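Local coordinates for regulator of Ty1 transposition protein 107 (Saccharomyces cerevisiae, PDB 3T7K) that uses its C-terminal tandem BRCT repeats to bind phosphorylated histone H2A during DNA damage repair, at residues E72-L75 and K76-F80; V171-S174 and K175-T178. All coordinates share one frame; numbering follows the deposited sequence.

Interaction 1. Residues E72-L75 and K76-F80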
ATOM      1  N   GLU C  72       6.567  22.560  -3.115  1.00 34.92           N
ATOM      2  CA  GLU C  72       6.007  21.343  -3.689  1.00 38.52           C
ATOM      3  C   GLU C  72       6.012  20.190  -2.679  1.00 39.23           C
ATOM      4  O   GLU C  72       5.036  19.447  -2.551  1.00 36.86           O
ATOM      5  CB  GLU C  72       6.803  20.939  -4.929  1.00 38.43           C
ATOM      6  CG  GLU C  72       6.349  19.635  -5.559  1.00 41.59           C
ATOM      7  CD  GLU C  72       7.172  19.269  -6.778  1.00 48.86           C
ATOM      8  OE1 GLU C  72       8.210  19.925  -7.004  1.00 52.14           O
ATOM      9  OE2 GLU C  72       6.788  18.334  -7.518  1.00 51.60           O
ATOM     10  N   LYS C  73       7.113  20.051  -1.952  1.00 38.18           N
ATOM     11  CA  LYS C  73       7.253  18.947  -1.002  1.00 39.86           C
ATOM     12  C   LYS C  73       6.250  19.023   0.130  1.00 38.13           C
ATOM     13  O   LYS C  73       5.593  18.025   0.448  1.00 37.82           O
ATOM     14  CB  LYS C  73       8.671  18.894  -0.442  1.00 36.99           C
ATOM     15  CG  LYS C  73       9.608  18.042  -1.258  1.00 42.05           C
ATOM     16  CD  LYS C  73      11.008  18.102  -0.669  1.00 45.46           C
ATOM     17  CE  LYS C  73      11.911  17.064  -1.289  1.00 43.94           C
ATOM     18  NZ  LYS C  73      13.334  17.369  -0.979  1.00 42.06           N
ATOM     19  N   PHE C  74       6.128  20.199   0.741  1.00 36.75           N
ATOM     20  CA  PHE C  74       5.139  20.370   1.785  1.00 34.35           C
ATOM     21  C   PHE C  74       3.725  20.078   1.286  1.00 37.46           C
ATOM     22  O   PHE C  74       2.985  19.353   1.931  1.00 33.39           O
ATOM     23  CB  PHE C  74       5.192  21.758   2.422  1.00 35.80           C
ATOM     24  CG  PHE C  74       4.599  21.787   3.792  1.00 39.24           C
ATOM     25  CD1 PHE C  74       5.390  21.533   4.907  1.00 39.64           C
ATOM     26  CD2 PHE C  74       3.240  21.979   3.970  1.00 39.00           C
ATOM     27  CE1 PHE C  74       4.845  21.521   6.180  1.00 38.30           C
ATOM     28  CE2 PHE C  74       2.688  21.971   5.243  1.00 41.22           C
ATOM     29  CZ  PHE C  74       3.499  21.738   6.353  1.00 43.20           C
ATOM     30  N   LEU C  75       3.349  20.641   0.139  1.00 37.58           N
ATOM     31  CA  LEU C  75       1.984  20.461  -0.349  1.00 35.68           C
ATOM     32  C   LEU C  75       1.724  18.999  -0.658  1.00 33.94           C
ATOM     33  O   LEU C  75       0.625  18.479  -0.415  1.00 34.27           O
ATOM     34  CB  LEU C  75       1.742  21.313  -1.600  1.00 33.54           C
ATOM     35  CG  LEU C  75       1.811  22.818  -1.352  1.00 34.36           C
ATOM     36  CD1 LEU C  75       1.797  23.583  -2.680  1.00 35.92           C
ATOM     37  CD2 LEU C  75       0.673  23.248  -0.464  1.00 35.13           C
ATOM     38  N   LYS C  76       2.736  18.334  -1.204  1.00 33.31           N
ATOM     39  CA  LYS C  76       2.592  16.920  -1.540  1.00 36.58           C
ATOM     40  C   LYS C  76       2.545  16.052  -0.294  1.00 37.17           C
ATOM     41  O   LYS C  76       1.884  15.011  -0.282  1.00 35.40           O
ATOM     42  CB  LYS C  76       3.718  16.437  -2.449  1.00 36.24           C
ATOM     43  CG  LYS C  76       3.458  16.626  -3.943  1.00 37.27           C
ATOM     44  CD  LYS C  76       4.713  16.252  -4.735  1.00 39.61           C
ATOM     45  CE  LYS C  76       4.490  16.332  -6.233  1.00 46.26           C
ATOM     46  NZ  LYS C  76       5.733  15.959  -6.967  1.00 45.51           N
ATOM     47  N   SER C  77       3.261  16.463   0.751  1.00 36.95           N
ATOM     48  CA  SER C  77       3.265  15.660   1.969  1.00 36.10           C
ATOM     49  C   SER C  77       1.827  15.512   2.464  1.00 36.25           C
ATOM     50  O   SER C  77       1.493  14.548   3.160  1.00 33.26           O
ATOM     51  CB  SER C  77       4.134  16.296   3.047  1.00 31.80           C
ATOM     52  OG  SER C  77       3.431  17.311   3.732  1.00 32.83           O
ATOM     53  N   LEU C  78       0.965  16.458   2.093  1.00 32.50           N
ATOM     54  CA  LEU C  78      -0.433  16.391   2.519  1.00 31.72           C
ATOM     55  C   LEU C  78      -1.253  15.371   1.729  1.00 30.58           C
ATOM     56  O   LEU C  78      -2.444  15.191   1.989  1.00 28.91           O
ATOM     57  CB  LEU C  78      -1.090  17.778   2.515  1.00 34.26           C
ATOM     58  CG  LEU C  78      -0.595  18.596   3.713  1.00 35.24           C
ATOM     59  CD1 LEU C  78      -0.830  20.085   3.523  1.00 39.86           C
ATOM     60  CD2 LEU C  78      -1.251  18.091   5.010  1.00 37.07           C
ATOM     61  N   SER C  79      -0.614  14.693   0.781  1.00 28.69           N
ATOM     62  CA  SER C  79      -1.240  13.532   0.158  1.00 32.42           C
ATOM     63  C   SER C  79      -0.481  12.237   0.450  1.00 32.65           C
ATOM     64  O   SER C  79      -0.568  11.284  -0.322  1.00 33.53           O
ATOM     65  CB  SER C  79      -1.343  13.696  -1.355  1.00 29.62           C
ATOM     66  OG  SER C  79      -0.042  13.825  -1.890  1.00 36.41           O
ATOM     67  N   PHE C  80       0.266  12.196   1.549  1.00 34.34           N
ATOM     68  CA  PHE C  80       0.854  10.933   1.964  1.00 29.15           C
ATOM     69  C   PHE C  80      -0.271   9.996   2.424  1.00 32.24           C
ATOM     70  O   PHE C  80      -1.372  10.449   2.767  1.00 32.68           O
ATOM     71  CB  PHE C  80       1.894  11.148   3.062  1.00 32.78           C
ATOM     72  CG  PHE C  80       3.171  11.773   2.577  1.00 31.14           C
ATOM     73  CD1 PHE C  80       3.358  12.053   1.235  1.00 35.11           C
ATOM     74  CD2 PHE C  80       4.191  12.066   3.460  1.00 33.44           C
ATOM     75  CE1 PHE C  80       4.541  12.634   0.786  1.00 34.02           C
ATOM     76  CE2 PHE C  80       5.371  12.640   3.031  1.00 32.23           C
ATOM     77  CZ  PHE C  80       5.547  12.926   1.683  1.00 37.09           C
TER

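Interaction 2. Residues V171-S174 and K175-T178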
ATOM      1  N   VAL C 171      -3.211  22.054 -20.190  1.00 39.08           N
ATOM      2  CA  VAL C 171      -2.585  23.372 -20.200  1.00 35.66           C
ATOM      3  C   VAL C 171      -3.046  24.242 -21.370  1.00 45.18           C
ATOM      4  O   VAL C 171      -3.057  23.810 -22.525  1.00 44.72           O
ATOM      5  CB  VAL C 171      -1.063  23.262 -20.212  1.00 41.16           C
ATOM      6  CG1 VAL C 171      -0.440  24.650 -20.187  1.00 43.57           C
ATOM      7  CG2 VAL C 171      -0.601  22.438 -19.010  1.00 39.57           C
ATOM      8  N   LEU C 172      -3.422  25.477 -21.061  1.00 41.91           N
ATOM      9  CA  LEU C 172      -3.950  26.378 -22.067  1.00 46.89           C
ATOM     10  C   LEU C 172      -2.977  27.515 -22.305  1.00 49.50           C
ATOM     11  O   LEU C 172      -2.644  28.261 -21.387  1.00 49.80           O
ATOM     12  CB  LEU C 172      -5.295  26.947 -21.612  1.00 50.41           C
ATOM     13  CG  LEU C 172      -6.497  26.008 -21.557  1.00 47.03           C
ATOM     14  CD1 LEU C 172      -7.705  26.740 -20.990  1.00 47.12           C
ATOM     15  CD2 LEU C 172      -6.810  25.453 -22.936  1.00 47.73           C
ATOM     16  N   ARG C 173      -2.496  27.641 -23.534  1.00 55.77           N
ATOM     17  CA  ARG C 173      -1.785  28.851 -23.901  1.00 56.35           C
ATOM     18  C   ARG C 173      -2.862  29.924 -23.952  1.00 59.15           C
ATOM     19  O   ARG C 173      -3.671  29.960 -24.878  1.00 63.13           O
ATOM     20  CB  ARG C 173      -1.071  28.688 -25.243  1.00 60.10           C
ATOM     21  CG  ARG C 173      -1.945  28.140 -26.354  1.00 63.34           C
ATOM     22  CD  ARG C 173      -1.356  26.882 -26.962  0.55 63.86           C
ATOM     23  NE  ARG C 173      -2.253  26.309 -27.959  0.88 67.13           N
ATOM     24  CZ  ARG C 173      -3.370  25.655 -27.659  0.34 62.32           C
ATOM     25  NH1 ARG C 173      -3.728  25.497 -26.385  1.00 60.90           N
ATOM     26  NH2 ARG C 173      -4.127  25.164 -28.629  0.73 62.01           N
ATOM     27  N   SER C 174      -2.901  30.766 -22.926  1.00 58.64           N
ATOM     28  CA  SER C 174      -4.010  31.696 -22.743  1.00 58.75           C
ATOM     29  C   SER C 174      -4.277  32.542 -23.982  1.00 65.71           C
ATOM     30  O   SER C 174      -5.396  32.588 -24.493  1.00 64.16           O
ATOM     31  CB  SER C 174      -3.738  32.603 -21.544  1.00 59.63           C
ATOM     32  OG  SER C 174      -4.153  33.931 -21.810  0.66 62.01           O
ATOM     33  N   LYS C 175      -3.235  33.213 -24.455  1.00 64.32           N
ATOM     34  CA  LYS C 175      -3.325  34.109 -25.603  1.00 66.65           C
ATOM     35  C   LYS C 175      -3.916  33.434 -26.844  1.00 64.84           C
ATOM     36  O   LYS C 175      -4.705  34.032 -27.570  1.00 63.96           O
ATOM     37  CB  LYS C 175      -1.926  34.652 -25.908  1.00 68.18           C
ATOM     38  CG  LYS C 175      -0.824  33.633 -25.602  0.93 70.11           C
ATOM     39  CD  LYS C 175       0.501  34.301 -25.278  0.93 72.47           C
ATOM     40  CE  LYS C 175       1.550  33.266 -24.898  0.62 73.26           C
ATOM     41  NZ  LYS C 175       2.835  33.891 -24.471  0.80 74.27           N
ATOM     42  N   LYS C 176      -3.544  32.180 -27.063  1.00 64.68           N
ATOM     43  CA  LYS C 176      -3.888  31.464 -28.290  1.00 65.59           C
ATOM     44  C   LYS C 176      -5.173  30.624 -28.234  1.00 64.19           C
ATOM     45  O   LYS C 176      -5.918  30.566 -29.207  1.00 64.84           O
ATOM     46  CB  LYS C 176      -2.712  30.567 -28.691  1.00 65.28           C
ATOM     47  CG  LYS C 176      -3.019  29.526 -29.758  0.82 66.59           C
ATOM     48  CD  LYS C 176      -1.802  28.631 -29.970  0.48 66.96           C
ATOM     49  CE  LYS C 176      -0.536  29.466 -30.130  0.53 67.73           C
ATOM     50  NZ  LYS C 176       0.701  28.722 -29.743  0.97 67.10           N
ATOM     51  N   CYS C 177      -5.430  29.985 -27.098  1.00 61.94           N
ATOM     52  CA  CYS C 177      -6.428  28.914 -27.021  1.00 59.41           C
ATOM     53  C   CYS C 177      -7.841  29.288 -27.479  1.00 57.09           C
ATOM     54  O   CYS C 177      -8.324  30.397 -27.245  1.00 58.32           O
ATOM     55  CB  CYS C 177      -6.491  28.334 -25.606  1.00 59.39           C
ATOM     56  SG  CYS C 177      -7.472  29.331 -24.476  1.00 65.41           S
ATOM     57  N   THR C 178      -8.492  28.329 -28.130  1.00 53.92           N
ATOM     58  CA  THR C 178      -9.880  28.455 -28.543  1.00 52.08           C
ATOM     59  C   THR C 178     -10.727  27.602 -27.617  1.00 50.03           C
ATOM     60  O   THR C 178     -10.197  26.810 -26.835  1.00 46.90           O
ATOM     61  CB  THR C 178     -10.084  27.880 -29.941  1.00 53.37           C
ATOM     62  OG1 THR C 178      -9.824  26.467 -29.898  1.00 54.52           O
ATOM     63  CG2 THR C 178      -9.150  28.547 -30.949  1.00 52.01           C
TER

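Interaction 1. Residues E72-L75 and K76-F80
Lys76 runs out extended alongside Glu72, one helical turn earlier, the two chains abreast in a common direction. Lys76 NZ closes a salt bridge on Glu72 OE2 at 2.7 Å; the ammonium meets the carboxylate oxygen on its anti side, 29° out of the plane. Glu72 holds CG opposite its backbone N (chi1 177°), which sets CG 3.8 Å from Lys76 CD, so the methylenes touch as well as the charges; the extended remainder carries the carboxylate to NZ. The same pair is joined through the backbone by Lys76 N to Glu72 O at 2.9 Å, and Lys76 NZ has a second partner in Ser159 OG. On the next pair round, Ser77 N bonds Lys73 O at 2.8 Å. Ser77 carries OG between its backbone N and carbonyl carbon (chi1 82°), and from there it donates to Phe74 O, also at 2.8 Å, tying a buried hydroxyl to the helix backbone. Leu75, buried, directs its side chain away from 76-80 and packs on an apolar side chain of the bound peptide, while its carbonyl accepts from His164 NE2. Toward the C-terminal end, Lys76 O receives both Ser79 N and Ser79 OG, the hydroxyl at 2.8 Å in the carbonyl plane on a lone pair. These bonds lie at the type I turn from Ser77 to Phe80, and the Phe80 ring lays one face over Ser77 CA. Lys73 NZ bonds a modified side chain of the peptide, consistent with a BRCT phosphate pocket. Helix 72-77 is the crossover of a beta-alpha-beta unit between strands 62-64 and 85-87; Leu75 and Leu78 pack on Ile236 and Phe237 of helix 229-237, and Glu72 on helix 154-163, at the interface between the two BRCT repeats.

Interaction 2. Residues V171-S174 and K175-T178
Arg173 O is gripped by two backbone amides of the turn that follows it. Cys177 N is the stronger donor, at 2.8 Å from Arg173 O and nearly in line with the C=O bond (177° at the oxygen); Lys176 N adds a weak bond at 3.1 Å to the same Arg173 O. Together they curl the chain sharply just past the strand end. Over this curl the Arg173 and Lys176 side chains cross obliquely, Arg173 CG lying 3.5 Å from Lys176 CB. Arg173 bends at chi2 (-124°), bringing its guanidinium across Cys177, whose CA sits over one face. Arg173 NE and Lys176 NZ, both cationic, come within 4.2 Å, a proximity probably eased by the salt bridge from Arg173 NH2 to Asp181 OD2. Asp181 OD2 also accepts Thr178 N, linking the arginine to the outgoing loop. On the apolar side Leu172 CD2 touches Cys177 CB at 3.9 Å. Strand 168-172 forms an edge of the second repeat's sheet, where Leu172 pairs with strand 143-147 through Leu146; the turn leads into the loop toward strand 198-201, with Leu172 and Cys177 packed against Phe211 of helix 205-218.

The two contacts lie in different BRCT repeats, their centres 29 Å apart and their nearest atoms about 14 Å apart, and they share no element. Interaction 1 is near the centre of the chain, where a crossover helix of the first repeat meets helices of the second and the bound peptide; interaction 2 is peripheral, at the outer strand of the second repeat's sheet. Their chemistry follows these places. In 72-80 opposite charges pair within the contact, and carbonyls of one helix turn take backbone amides and a serine hydroxyl. In 171-178 like charges approach each other, and the balancing carboxylate comes from farther along the loop.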